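Side-chain contacts in assembly chaperone of ribosomal protein L4 (Acl4) (Chaetomium thermophilum, PDB 5TQB), which acts as an assembly chaperone of ribosomal protein L4, probably holding its newly made client until that protein is built into the ribosome: residues A172-A177 with N193-Q198; T148-V153 with W184-Q189; R209-L214 with V232-L237. One frame throughout, in Å; residues are numbered along the deposited sequence.

Overall arrangement
Read from the N terminus, helix 131-156 supplies 148-153 and helix 166-180 supplies 172-177 before either finds its partner. Helix 185-197 then meets both: 184-189 closes contact 2 over 30 intervening residues, and 193-198 closes contact 1 over 15. The two contacts therefore cross, with segments alternating along the chain, and their centres lie about 9 Å apart. Contact 3 follows in series, joining the end of helix 201-212 to helix 228-240. It is not isolated: Leu237 packs on Ile196 of contact 1, and Ser211 and Leu234 meet Pro185 and Gln189 of contact 2. Together the three contacts tie five successive helices into one tetratricopeptide-like stack.

Contact 1: A172-A177 with N193-Q198; sequences ALITEA and NVRISQ
Ile174 and Val194 meet through their CG2 methyls, which reach toward each other tip to tip, Ile174 CG2 standing 4.0 Å from Val194 CG2. The other branch of Ile174 goes elsewhere: with CG1 between the backbone N and the carbonyl carbon (chi1 61°) and the chain then extended, Ile174 CD1 is carried to 4.0 Å from Arg195 NH1, approaching the guanidinium at a slant. No hydrogen bond joins the two segments, so the direct contact is van der Waals packing of one isoleucine over two consecutive residues. The nearest CA atoms, those of Ile174 and Val194, are still 8.6 Å apart, so side chains fill the interval. The two segments run roughly antiparallel on helices 166-180 and 185-197, a helical hairpin of the kind from which tetratricopeptide-like solenoids are built. A second shell fixes the arginine. Arg195 NH1 donates to Gln198 OE1 at 2.9 Å, reaching a lone pair in the carbonyl plane, although the bond is bent (131° at the hydrogen) and Gln198 OE1 lies 29° out of the guanidinium plane. The same NH1 forms a salt bridge with Glu171, whose carboxylate also accepts from Gln198 NE2, so the three polar groups hold one another beside the isoleucine. With a leucine in place of Arg195, Glu171 would probably lose its charged mate and Gln198 OE1 the donor described here. Farther out, Val153 of helix 131-156 packs on Val194, while Asn193 OD1 and Ser197 OG hydrogen-bond to basic side chains of another protein chain.

Contact 2: T148-V153 with W184-Q189; sequences TLCAVV and WPETWQ. With EDO (1,2-ethanediol), chain H.
Cys150 and Thr187 mark the closest backbone approach, with 6.9 Å between Cys150 CA and Thr187 CA, and the two segments run roughly parallel. Helix 131-156 and the start of helix 185-197 thus lie side by side in the same sense, with the intervening helix 166-180 running the other way, as expected of a tetratricopeptide-like solenoid. One side chain spans the gap. The sulfur of Cys150, placed beside its own backbone N (chi1 -72°), lies against the backbone of the facing helix: Cys150 SG is 3.8 Å from Glu186 O and 4.1 Å from Thr187 CA. Glu186 CG is the nearest side-chain atom to Cys150 SG, at 4.4 Å. The first turn of the second helix is held by Trp184 O, which accepts from the Thr187 backbone N and forms a 2.6 Å bond with Thr187 OG1 in the carbonyl plane (156° at the carbonyl oxygen). The buried carboxylate of Glu186 is shared out: OE1 makes a salt bridge with a basic side chain of another protein chain, while OE2 is hydrogen-bonded to Ser230 OG. A 1,2-ethanediol, probably from the crystallisation liquor, joins in. Its O2 gives Glu186 OE2 a bond of 2.7 Å, and Glu186 N makes a weak one, 3.0 Å and 128°, to the diol O1. That O1 also sits 3.7 Å above the plane of the Trp184 ring, displaced toward its rim.

Contact 3: R209-L214 with V232-L237; sequences RRSLGL and VSLVRL
Ser211 OG, hydrogen-bonded to Leu208 O one turn back on its own helix, faces Leu234 CD1 across the contact at 4.4 Å. With its hydroxyl between the backbone N and the carbonyl carbon (chi1 69°), the serine meets its polar need within the helix and can lie buried against a methyl group. Beside it the two leucines supply the closest approach: Leu212 CD2 is 3.9 Å from Leu234 CD2, and the side chains pass each other at a slant. Their starting points differ. The CA-CB bond of Leu234 points toward the facing segment, whereas Leu212 leaves its backbone less directly and only its outer methyl swings into touch. The segments run in broadly opposite senses but at a marked slant, and the backbones stand well apart, with 9.4 Å between Leu212 CA and Leu234 CA. Helix 201-212 and helix 228-240 are thus obliquely packed, roughly antiparallel neighbours in the tetratricopeptide-like stack, at a place where only a few apolar atoms touch. Further residues thicken the seam: Leu208 touches both Leu234 and Leu237, and Gln189 of helix 185-197 packs on the same pair. Leu212 also touches Glu246 of helix 244-257. Other parts of helix 228-240 meet another protein chain, probably the client: Val232 and Arg236 pack on aromatic side chains there, and Arg236 NH2 hydrogen-bonds to its backbone.

Contact 1: A172-A177 with N193-Q198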
ATOM      1  N   ALA B 172      20.682 -15.156  12.931  1.00 76.26           N
ATOM      2  CA  ALA B 172      20.534 -14.573  14.261  1.00 75.43           C
ATOM      3  C   ALA B 172      19.474 -13.481  14.238  1.00 75.49           C
ATOM      4  O   ALA B 172      18.726 -13.299  15.202  1.00 75.62           O
ATOM      5  CB  ALA B 172      21.862 -14.011  14.742  1.00 74.43           C
ATOM      6  N   LEU B 173      19.408 -12.761  13.126  1.00 73.42           N
ATOM      7  CA  LEU B 173      18.449 -11.679  12.979  1.00 69.74           C
ATOM      8  C   LEU B 173      17.017 -12.203  12.911  1.00 67.23           C
ATOM      9  O   LEU B 173      16.128 -11.662  13.570  1.00 63.54           O
ATOM     10  CB  LEU B 173      18.784 -10.845  11.741  1.00 70.17           C
ATOM     11  CG  LEU B 173      20.031  -9.971  11.907  1.00 69.67           C
ATOM     12  CD1 LEU B 173      20.625  -9.592  10.561  1.00 69.03           C
ATOM     13  CD2 LEU B 173      19.688  -8.725  12.707  1.00 68.41           C
ATOM     14  N   ILE B 174      16.792 -13.264  12.138  1.00 69.54           N
ATOM     15  CA  ILE B 174      15.433 -13.771  11.947  1.00 69.27           C
ATOM     16  C   ILE B 174      14.927 -14.552  13.163  1.00 69.83           C
ATOM     17  O   ILE B 174      13.719 -14.659  13.370  1.00 70.00           O
ATOM     18  CB  ILE B 174      15.288 -14.632  10.660  1.00 70.18           C
ATOM     19  CG1 ILE B 174      16.200 -15.862  10.715  1.00 73.25           C
ATOM     20  CG2 ILE B 174      15.583 -13.790   9.422  1.00 65.02           C
ATOM     21  CD1 ILE B 174      15.960 -16.863   9.590  1.00 75.41           C
ATOM     22  N   THR B 175      15.838 -15.095  13.967  1.00 72.91           N
ATOM     23  CA  THR B 175      15.437 -15.753  15.211  1.00 73.20           C
ATOM     24  C   THR B 175      14.921 -14.714  16.210  1.00 71.97           C
ATOM     25  O   THR B 175      13.873 -14.907  16.830  1.00 73.06           O
ATOM     26  CB  THR B 175      16.582 -16.582  15.856  1.00 87.61           C
ATOM     27  OG1 THR B 175      17.787 -15.807  15.905  1.00 89.57           O
ATOM     28  CG2 THR B 175      16.831 -17.865  15.071  1.00 86.49           C
ATOM     29  N   GLU B 176      15.650 -13.609  16.354  1.00 68.21           N
ATOM     30  CA  GLU B 176      15.216 -12.522  17.223  1.00 73.26           C
ATOM     31  C   GLU B 176      13.923 -11.870  16.717  1.00 73.21           C
ATOM     32  O   GLU B 176      13.046 -11.532  17.507  1.00 73.67           O
ATOM     33  CB  GLU B 176      16.316 -11.464  17.361  1.00 79.26           C
ATOM     34  CG  GLU B 176      15.888 -10.235  18.173  1.00 85.53           C
ATOM     35  CD  GLU B 176      16.995  -9.205  18.345  1.00 89.65           C
ATOM     36  OE1 GLU B 176      18.171  -9.534  18.078  1.00 93.59           O
ATOM     37  OE2 GLU B 176      16.685  -8.061  18.750  1.00 87.61           O
ATOM     38  N   ALA B 177      13.805 -11.697  15.402  1.00 69.76           N
ATOM     39  CA  ALA B 177      12.643 -11.028  14.823  1.00 65.98           C
ATOM     40  C   ALA B 177      11.363 -11.851  14.989  1.00 70.03           C
ATOM     41  O   ALA B 177      10.297 -11.296  15.257  1.00 68.83           O
ATOM     42  CB  ALA B 177      12.889 -10.722  13.359  1.00 63.21           C
ATOM     43  N   ASN B 193      12.735 -15.495   2.785  1.00 65.41           N
ATOM     44  CA  ASN B 193      13.801 -14.939   1.963  1.00 64.07           C
ATOM     45  C   ASN B 193      15.096 -15.685   2.220  1.00 66.66           C
ATOM     46  O   ASN B 193      15.746 -16.155   1.286  1.00 68.04           O
ATOM     47  CB  ASN B 193      13.989 -13.455   2.276  1.00 65.15           C
ATOM     48  CG  ASN B 193      14.326 -12.634   1.047  1.00 66.11           C
ATOM     49  OD1 ASN B 193      14.928 -13.130   0.097  1.00 68.61           O
ATOM     50  ND2 ASN B 193      13.928 -11.368   1.057  1.00 64.80           N
ATOM     51  N   VAL B 194      15.450 -15.811   3.495  1.00 67.98           N
ATOM     52  CA  VAL B 194      16.646 -16.546   3.911  1.00 70.60           C
ATOM     53  C   VAL B 194      16.592 -18.007   3.464  1.00 70.55           C
ATOM     54  O   VAL B 194      17.527 -18.507   2.842  1.00 74.08           O
ATOM     55  CB  VAL B 194      16.829 -16.491   5.449  1.00 65.22           C
ATOM     56  CG1 VAL B 194      17.998 -17.364   5.899  1.00 66.11           C
ATOM     57  CG2 VAL B 194      17.037 -15.051   5.909  1.00 61.30           C
ATOM     58  N   ARG B 195      15.492 -18.680   3.789  1.00 69.39           N
ATOM     59  CA  ARG B 195      15.308 -20.090   3.461  1.00 71.52           C
ATOM     60  C   ARG B 195      15.543 -20.392   1.975  1.00 73.71           C
ATOM     61  O   ARG B 195      16.240 -21.357   1.638  1.00 74.92           O
ATOM     62  CB  ARG B 195      13.904 -20.538   3.876  1.00 72.77           C
ATOM     63  CG  ARG B 195      13.688 -20.577   5.385  1.00 76.44           C
ATOM     64  CD  ARG B 195      14.365 -21.782   6.016  1.00 81.62           C
ATOM     65  NE  ARG B 195      14.176 -21.825   7.465  1.00 82.57           N
ATOM     66  CZ  ARG B 195      14.955 -21.201   8.343  1.00 81.64           C
ATOM     67  NH1 ARG B 195      15.984 -20.471   7.935  1.00 81.54           N
ATOM     68  NH2 ARG B 195      14.702 -21.303   9.638  1.00 82.46           N
ATOM     69  N   ILE B 196      14.970 -19.566   1.100  1.00 69.43           N
ATOM     70  CA  ILE B 196      15.134 -19.716  -0.345  1.00 67.04           C
ATOM     71  C   ILE B 196      16.612 -19.774  -0.709  1.00 68.60           C
ATOM     72  O   ILE B 196      17.053 -20.667  -1.436  1.00 69.49           O
ATOM     73  CB  ILE B 196      14.475 -18.547  -1.116  1.00 64.01           C
ATOM     74  CG1 ILE B 196      12.953 -18.591  -0.961  1.00 64.97           C
ATOM     75  CG2 ILE B 196      14.822 -18.604  -2.601  1.00 62.24           C
ATOM     76  CD1 ILE B 196      12.238 -17.294  -1.361  1.00 59.77           C
ATOM     77  N   SER B 197      17.375 -18.816  -0.197  1.00 67.21           N
ATOM     78  CA  SER B 197      18.804 -18.770  -0.458  1.00 70.44           C
ATOM     79  C   SER B 197      19.571 -19.870   0.278  1.00 72.98           C
ATOM     80  O   SER B 197      20.766 -20.051   0.050  1.00 71.51           O
ATOM     81  CB  SER B 197      19.363 -17.397  -0.099  1.00 69.00           C
ATOM     82  OG  SER B 197      19.100 -16.474  -1.141  1.00 69.91           O
ATOM     83  N   GLN B 198      18.885 -20.597   1.156  1.00 74.94           N
ATOM     84  CA  GLN B 198      19.477 -21.748   1.831  1.00 77.14           C
ATOM     85  C   GLN B 198      19.055 -23.047   1.158  1.00 77.35           C
ATOM     86  O   GLN B 198      19.306 -24.129   1.682  1.00 80.40           O
ATOM     87  CB  GLN B 198      19.056 -21.785   3.297  1.00 77.94           C
ATOM     88  CG  GLN B 198      19.663 -20.694   4.148  1.00 76.06           C
ATOM     89  CD  GLN B 198      19.147 -20.733   5.567  1.00 74.75           C
ATOM     90  OE1 GLN B 198      17.956 -20.951   5.800  1.00 68.61           O
ATOM     91  NE2 GLN B 198      20.041 -20.539   6.527  1.00 79.83           N
TER

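Contact 2: T148-V153 with W184-Q189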
ATOM      1  N   THR B 148      13.547  -3.579  11.308  1.00 56.02           N
ATOM      2  CA  THR B 148      14.922  -3.095  11.240  1.00 53.78           C
ATOM      3  C   THR B 148      15.885  -4.269  11.096  1.00 56.73           C
ATOM      4  O   THR B 148      16.857  -4.207  10.337  1.00 56.41           O
ATOM      5  CB  THR B 148      15.291  -2.275  12.492  1.00 52.24           C
ATOM      6  OG1 THR B 148      14.460  -1.106  12.563  1.00 57.73           O
ATOM      7  CG2 THR B 148      16.745  -1.842  12.453  1.00 50.63           C
ATOM      8  N   LEU B 149      15.615  -5.341  11.829  1.00 56.04           N
ATOM      9  CA  LEU B 149      16.465  -6.516  11.763  1.00 59.75           C
ATOM     10  C   LEU B 149      16.340  -7.111  10.368  1.00 61.72           C
ATOM     11  O   LEU B 149      17.337  -7.503   9.759  1.00 63.99           O
ATOM     12  CB  LEU B 149      16.075  -7.524  12.848  1.00 60.92           C
ATOM     13  CG  LEU B 149      16.123  -6.967  14.281  1.00 62.13           C
ATOM     14  CD1 LEU B 149      15.695  -8.017  15.289  1.00 64.37           C
ATOM     15  CD2 LEU B 149      17.498  -6.432  14.627  1.00 60.88           C
ATOM     16  N   CYS B 150      15.116  -7.131   9.848  1.00 60.78           N
ATOM     17  CA  CYS B 150      14.863  -7.629   8.503  1.00 56.15           C
ATOM     18  C   CYS B 150      15.581  -6.769   7.478  1.00 56.69           C
ATOM     19  O   CYS B 150      16.102  -7.278   6.485  1.00 58.67           O
ATOM     20  CB  CYS B 150      13.364  -7.648   8.211  1.00 53.66           C
ATOM     21  SG  CYS B 150      12.447  -8.951   9.093  1.00 65.48           S
ATOM     22  N   ALA B 151      15.618  -5.463   7.715  1.00 56.17           N
ATOM     23  CA  ALA B 151      16.323  -4.575   6.802  1.00 56.31           C
ATOM     24  C   ALA B 151      17.804  -4.948   6.739  1.00 55.89           C
ATOM     25  O   ALA B 151      18.414  -4.901   5.674  1.00 61.52           O
ATOM     26  CB  ALA B 151      16.153  -3.134   7.213  1.00 54.34           C
ATOM     27  N   VAL B 152      18.372  -5.326   7.880  1.00 53.46           N
ATOM     28  CA  VAL B 152      19.777  -5.721   7.949  1.00 57.81           C
ATOM     29  C   VAL B 152      20.007  -7.060   7.243  1.00 58.72           C
ATOM     30  O   VAL B 152      21.008  -7.240   6.552  1.00 60.03           O
ATOM     31  CB  VAL B 152      20.266  -5.792   9.413  1.00 60.72           C
ATOM     32  CG1 VAL B 152      21.708  -6.280   9.488  1.00 63.93           C
ATOM     33  CG2 VAL B 152      20.152  -4.428  10.063  1.00 60.23           C
ATOM     34  N   VAL B 153      19.073  -7.991   7.420  1.00 59.87           N
ATOM     35  CA  VAL B 153      19.107  -9.265   6.709  1.00 62.17           C
ATOM     36  C   VAL B 153      19.283  -9.041   5.210  1.00 63.47           C
ATOM     37  O   VAL B 153      20.108  -9.698   4.569  1.00 66.24           O
ATOM     38  CB  VAL B 153      17.814 -10.089   6.961  1.00 68.17           C
ATOM     39  CG1 VAL B 153      17.707 -11.265   5.988  1.00 68.46           C
ATOM     40  CG2 VAL B 153      17.771 -10.594   8.401  1.00 67.85           C
ATOM     41  N   TRP B 184       3.690 -10.566  12.980  1.00 65.03           N
ATOM     42  CA  TRP B 184       3.930  -9.589  11.928  1.00 63.02           C
ATOM     43  C   TRP B 184       4.342 -10.301  10.634  1.00 65.48           C
ATOM     44  O   TRP B 184       5.304 -11.073  10.637  1.00 66.05           O
ATOM     45  CB  TRP B 184       5.036  -8.643  12.381  1.00 61.92           C
ATOM     46  CG  TRP B 184       4.989  -7.269  11.788  1.00 61.49           C
ATOM     47  CD1 TRP B 184       6.035  -6.580  11.248  1.00 61.98           C
ATOM     48  CD2 TRP B 184       3.850  -6.403  11.699  1.00 60.13           C
ATOM     49  NE1 TRP B 184       5.621  -5.344  10.826  1.00 58.72           N
ATOM     50  CE2 TRP B 184       4.282  -5.210  11.088  1.00 60.04           C
ATOM     51  CE3 TRP B 184       2.508  -6.519  12.075  1.00 61.84           C
ATOM     52  CZ2 TRP B 184       3.421  -4.143  10.835  1.00 58.43           C
ATOM     53  CZ3 TRP B 184       1.653  -5.457  11.823  1.00 62.45           C
ATOM     54  CH2 TRP B 184       2.114  -4.285  11.210  1.00 60.46           C
ATOM     55  N   PRO B 185       3.607 -10.061   9.527  1.00 64.28           N
ATOM     56  CA  PRO B 185       3.903 -10.779   8.278  1.00 65.15           C
ATOM     57  C   PRO B 185       5.328 -10.619   7.735  1.00 63.78           C
ATOM     58  O   PRO B 185       5.843 -11.557   7.125  1.00 66.28           O
ATOM     59  CB  PRO B 185       2.901 -10.193   7.272  1.00 64.60           C
ATOM     60  CG  PRO B 185       1.979  -9.323   8.032  1.00 63.72           C
ATOM     61  CD  PRO B 185       2.283  -9.421   9.486  1.00 64.63           C
ATOM     62  N   GLU B 186       5.943  -9.462   7.940  1.00 60.93           N
ATOM     63  CA  GLU B 186       7.257  -9.182   7.374  1.00 61.37           C
ATOM     64  C   GLU B 186       8.365 -10.047   7.983  1.00 62.78           C
ATOM     65  O   GLU B 186       9.383 -10.311   7.343  1.00 61.63           O
ATOM     66  CB  GLU B 186       7.592  -7.705   7.553  1.00 64.33           C
ATOM     67  CG  GLU B 186       8.950  -7.303   7.012  1.00 74.21           C
ATOM     68  CD  GLU B 186       8.942  -5.917   6.388  1.00 80.86           C
ATOM     69  OE1 GLU B 186       9.820  -5.101   6.738  1.00 82.39           O
ATOM     70  OE2 GLU B 186       8.063  -5.649   5.540  1.00 82.85           O
ATOM     71  N   THR B 187       8.171 -10.488   9.218  1.00 62.08           N
ATOM     72  CA  THR B 187       9.174 -11.310   9.864  1.00 65.70           C
ATOM     73  C   THR B 187       9.243 -12.659   9.148  1.00 64.60           C
ATOM     74  O   THR B 187      10.327 -13.154   8.844  1.00 61.04           O
ATOM     75  CB  THR B 187       8.864 -11.501  11.358  1.00 70.00           C
ATOM     76  OG1 THR B 187       7.567 -12.085  11.510  1.00 75.07           O
ATOM     77  CG2 THR B 187       8.892 -10.162  12.079  1.00 69.01           C
ATOM     78  N   TRP B 188       8.080 -13.234   8.862  1.00 64.07           N
ATOM     79  CA  TRP B 188       8.007 -14.547   8.231  1.00 67.65           C
ATOM     80  C   TRP B 188       8.319 -14.462   6.745  1.00 66.74           C
ATOM     81  O   TRP B 188       8.825 -15.411   6.142  1.00 64.30           O
ATOM     82  CB  TRP B 188       6.636 -15.165   8.483  1.00 67.15           C
ATOM     83  CG  TRP B 188       6.450 -15.431   9.932  1.00 68.87           C
ATOM     84  CD1 TRP B 188       5.658 -14.741  10.800  1.00 69.15           C
ATOM     85  CD2 TRP B 188       7.107 -16.443  10.702  1.00 71.30           C
ATOM     86  NE1 TRP B 188       5.771 -15.270  12.063  1.00 71.56           N
ATOM     87  CE2 TRP B 188       6.656 -16.316  12.029  1.00 72.67           C
ATOM     88  CE3 TRP B 188       8.029 -17.448  10.396  1.00 72.02           C
ATOM     89  CZ2 TRP B 188       7.091 -17.158  13.047  1.00 75.75           C
ATOM     90  CZ3 TRP B 188       8.460 -18.285  11.408  1.00 74.20           C
ATOM     91  CH2 TRP B 188       7.992 -18.135  12.716  1.00 77.28           C
ATOM     92  N   GLN B 189       8.032 -13.303   6.171  1.00 66.26           N
ATOM     93  CA  GLN B 189       8.428 -13.004   4.810  1.00 65.11           C
ATOM     94  C   GLN B 189       9.951 -13.072   4.710  1.00 63.68           C
ATOM     95  O   GLN B 189      10.507 -13.635   3.761  1.00 60.07           O
ATOM     96  CB  GLN B 189       7.931 -11.611   4.450  1.00 63.49           C
ATOM     97  CG  GLN B 189       7.867 -11.330   2.979  1.00 65.67           C
ATOM     98  CD  GLN B 189       6.931 -10.184   2.665  1.00 63.11           C
ATOM     99  OE1 GLN B 189       5.740 -10.230   2.982  1.00 63.16           O
ATOM    100  NE2 GLN B 189       7.468  -9.143   2.043  1.00 63.93           N
TER
HETATM  101  C1  EDO H 404       4.835  -5.836   7.992  1.00 82.73           C
HETATM  102  O1  EDO H 404       4.135  -7.045   7.799  1.00 79.89           O
HETATM  103  C2  EDO H 404       5.210  -5.201   6.672  1.00 85.43           C
HETATM  104  O2  EDO H 404       6.188  -4.208   6.907  1.00 88.46           O

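Contact 3: R209-L214 with V232-L237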
ATOM      1  N   ARG B 209       3.260 -18.922   3.606  1.00 73.39           N
ATOM      2  CA  ARG B 209       1.871 -19.270   3.876  1.00 74.53           C
ATOM      3  C   ARG B 209       1.458 -18.723   5.238  1.00 76.32           C
ATOM      4  O   ARG B 209       0.298 -18.363   5.451  1.00 77.72           O
ATOM      5  CB  ARG B 209       1.701 -20.792   3.851  1.00 77.82           C
ATOM      6  CG  ARG B 209       0.605 -21.312   2.925  1.00 80.46           C
ATOM      7  CD  ARG B 209       1.075 -22.536   2.139  1.00 83.77           C
ATOM      8  NE  ARG B 209       1.793 -23.492   2.980  1.00 87.07           N
ATOM      9  CZ  ARG B 209       2.643 -24.413   2.526  1.00 86.30           C
ATOM     10  NH1 ARG B 209       2.899 -24.517   1.227  1.00 86.66           N
ATOM     11  NH2 ARG B 209       3.245 -25.229   3.378  1.00 84.19           N
ATOM     12  N   ARG B 210       2.416 -18.651   6.155  1.00 76.65           N
ATOM     13  CA  ARG B 210       2.150 -18.134   7.492  1.00 76.62           C
ATOM     14  C   ARG B 210       1.999 -16.616   7.494  1.00 76.25           C
ATOM     15  O   ARG B 210       1.119 -16.079   8.166  1.00 78.12           O
ATOM     16  CB  ARG B 210       3.259 -18.541   8.458  1.00 76.81           C
ATOM     17  CG  ARG B 210       3.109 -17.906   9.820  1.00 75.85           C
ATOM     18  CD  ARG B 210       3.834 -18.685  10.881  1.00 77.97           C
ATOM     19  NE  ARG B 210       3.605 -18.109  12.199  1.00 82.34           N
ATOM     20  CZ  ARG B 210       4.107 -18.598  13.325  1.00 86.89           C
ATOM     21  NH1 ARG B 210       4.871 -19.682  13.299  1.00 88.45           N
ATOM     22  NH2 ARG B 210       3.844 -18.001  14.480  1.00 88.18           N
ATOM     23  N   SER B 211       2.859 -15.928   6.748  1.00 72.43           N
ATOM     24  CA  SER B 211       2.800 -14.477   6.669  1.00 71.36           C
ATOM     25  C   SER B 211       1.494 -14.025   6.033  1.00 72.78           C
ATOM     26  O   SER B 211       0.906 -13.032   6.451  1.00 72.60           O
ATOM     27  CB  SER B 211       3.976 -13.930   5.860  1.00 71.82           C
ATOM     28  OG  SER B 211       3.853 -14.272   4.491  1.00 75.12           O
ATOM     29  N   LEU B 212       1.046 -14.755   5.019  1.00 73.99           N
ATOM     30  CA  LEU B 212      -0.198 -14.429   4.334  1.00 72.70           C
ATOM     31  C   LEU B 212      -1.399 -14.604   5.257  1.00 73.27           C
ATOM     32  O   LEU B 212      -2.339 -13.815   5.223  1.00 74.01           O
ATOM     33  CB  LEU B 212      -0.365 -15.311   3.098  1.00 73.47           C
ATOM     34  CG  LEU B 212       0.552 -14.981   1.921  1.00 73.91           C
ATOM     35  CD1 LEU B 212       0.572 -16.127   0.920  1.00 77.06           C
ATOM     36  CD2 LEU B 212       0.103 -13.700   1.250  1.00 71.09           C
ATOM     37  N   GLY B 213      -1.358 -15.637   6.092  1.00 74.75           N
ATOM     38  CA  GLY B 213      -2.456 -15.931   6.994  1.00 75.39           C
ATOM     39  C   GLY B 213      -2.658 -14.871   8.061  1.00 75.61           C
ATOM     40  O   GLY B 213      -3.626 -14.925   8.817  1.00 78.07           O
ATOM     41  N   LEU B 214      -1.746 -13.904   8.115  1.00 73.10           N
ATOM     42  CA  LEU B 214      -1.799 -12.848   9.116  1.00 69.79           C
ATOM     43  C   LEU B 214      -2.424 -11.558   8.593  1.00 70.59           C
ATOM     44  O   LEU B 214      -2.607 -10.617   9.364  1.00 75.27           O
ATOM     45  CB  LEU B 214      -0.391 -12.554   9.646  1.00 66.15           C
ATOM     46  CG  LEU B 214       0.267 -13.682  10.443  1.00 65.63           C
ATOM     47  CD1 LEU B 214       1.740 -13.404  10.633  1.00 66.29           C
ATOM     48  CD2 LEU B 214      -0.403 -13.874  11.794  1.00 67.02           C
ATOM     49  N   VAL B 232       5.324  -6.014  -2.781  1.00 51.17           N
ATOM     50  CA  VAL B 232       5.996  -6.248  -4.047  1.00 54.10           C
ATOM     51  C   VAL B 232       7.057  -7.322  -3.825  1.00 56.21           C
ATOM     52  O   VAL B 232       7.128  -8.299  -4.572  1.00 57.23           O
ATOM     53  CB  VAL B 232       6.641  -4.961  -4.600  1.00 56.35           C
ATOM     54  CG1 VAL B 232       7.458  -5.256  -5.862  1.00 58.38           C
ATOM     55  CG2 VAL B 232       5.574  -3.923  -4.895  1.00 58.96           C
ATOM     56  N   SER B 233       7.866  -7.138  -2.786  1.00 54.20           N
ATOM     57  CA  SER B 233       8.888  -8.108  -2.414  1.00 56.09           C
ATOM     58  C   SER B 233       8.257  -9.474  -2.193  1.00 55.15           C
ATOM     59  O   SER B 233       8.824 -10.509  -2.572  1.00 49.79           O
ATOM     60  CB  SER B 233       9.610  -7.647  -1.149  1.00 60.06           C
ATOM     61  OG  SER B 233      10.297  -8.712  -0.517  1.00 63.11           O
ATOM     62  N   LEU B 234       7.072  -9.471  -1.591  1.00 52.87           N
ATOM     63  CA  LEU B 234       6.350 -10.709  -1.331  1.00 53.34           C
ATOM     64  C   LEU B 234       6.050 -11.459  -2.629  1.00 57.23           C
ATOM     65  O   LEU B 234       6.268 -12.665  -2.714  1.00 62.81           O
ATOM     66  CB  LEU B 234       5.051 -10.419  -0.581  1.00 50.13           C
ATOM     67  CG  LEU B 234       4.130 -11.617  -0.362  1.00 52.60           C
ATOM     68  CD1 LEU B 234       4.802 -12.652   0.532  1.00 54.21           C
ATOM     69  CD2 LEU B 234       2.814 -11.158   0.221  1.00 54.79           C
ATOM     70  N   VAL B 235       5.556 -10.743  -3.635  1.00 54.68           N
ATOM     71  CA  VAL B 235       5.206 -11.366  -4.908  1.00 55.86           C
ATOM     72  C   VAL B 235       6.410 -12.061  -5.542  1.00 56.15           C
ATOM     73  O   VAL B 235       6.268 -13.132  -6.134  1.00 53.73           O
ATOM     74  CB  VAL B 235       4.620 -10.341  -5.894  1.00 54.06           C
ATOM     75  CG1 VAL B 235       4.463 -10.936  -7.281  1.00 55.74           C
ATOM     76  CG2 VAL B 235       3.270  -9.856  -5.402  1.00 57.51           C
ATOM     77  N   ARG B 236       7.585 -11.444  -5.424  1.00 55.34           N
ATOM     78  CA  ARG B 236       8.811 -12.007  -5.977  1.00 59.48           C
ATOM     79  C   ARG B 236       9.141 -13.314  -5.259  1.00 60.44           C
ATOM     80  O   ARG B 236       9.537 -14.295  -5.890  1.00 61.36           O
ATOM     81  CB  ARG B 236       9.971 -11.014  -5.853  1.00 61.86           C
ATOM     82  CG  ARG B 236       9.858  -9.793  -6.766  1.00 59.17           C
ATOM     83  CD  ARG B 236      10.828  -8.672  -6.362  1.00 60.15           C
ATOM     84  NE  ARG B 236      12.239  -9.066  -6.462  1.00 65.99           N
ATOM     85  CZ  ARG B 236      13.064  -8.739  -7.460  1.00 66.66           C
ATOM     86  NH1 ARG B 236      12.647  -7.999  -8.481  1.00 67.49           N
ATOM     87  NH2 ARG B 236      14.327  -9.154  -7.439  1.00 65.81           N
ATOM     88  N   LEU B 237       8.946 -13.326  -3.943  1.00 57.51           N
ATOM     89  CA  LEU B 237       9.148 -14.533  -3.150  1.00 60.26           C
ATOM     90  C   LEU B 237       8.157 -15.632  -3.530  1.00 61.81           C
ATOM     91  O   LEU B 237       8.513 -16.806  -3.557  1.00 62.70           O
ATOM     92  CB  LEU B 237       9.015 -14.228  -1.657  1.00 60.48           C
ATOM     93  CG  LEU B 237      10.028 -13.254  -1.046  1.00 58.96           C
ATOM     94  CD1 LEU B 237       9.693 -13.026   0.409  1.00 61.34           C
ATOM     95  CD2 LEU B 237      11.441 -13.756  -1.184  1.00 58.21           C
TER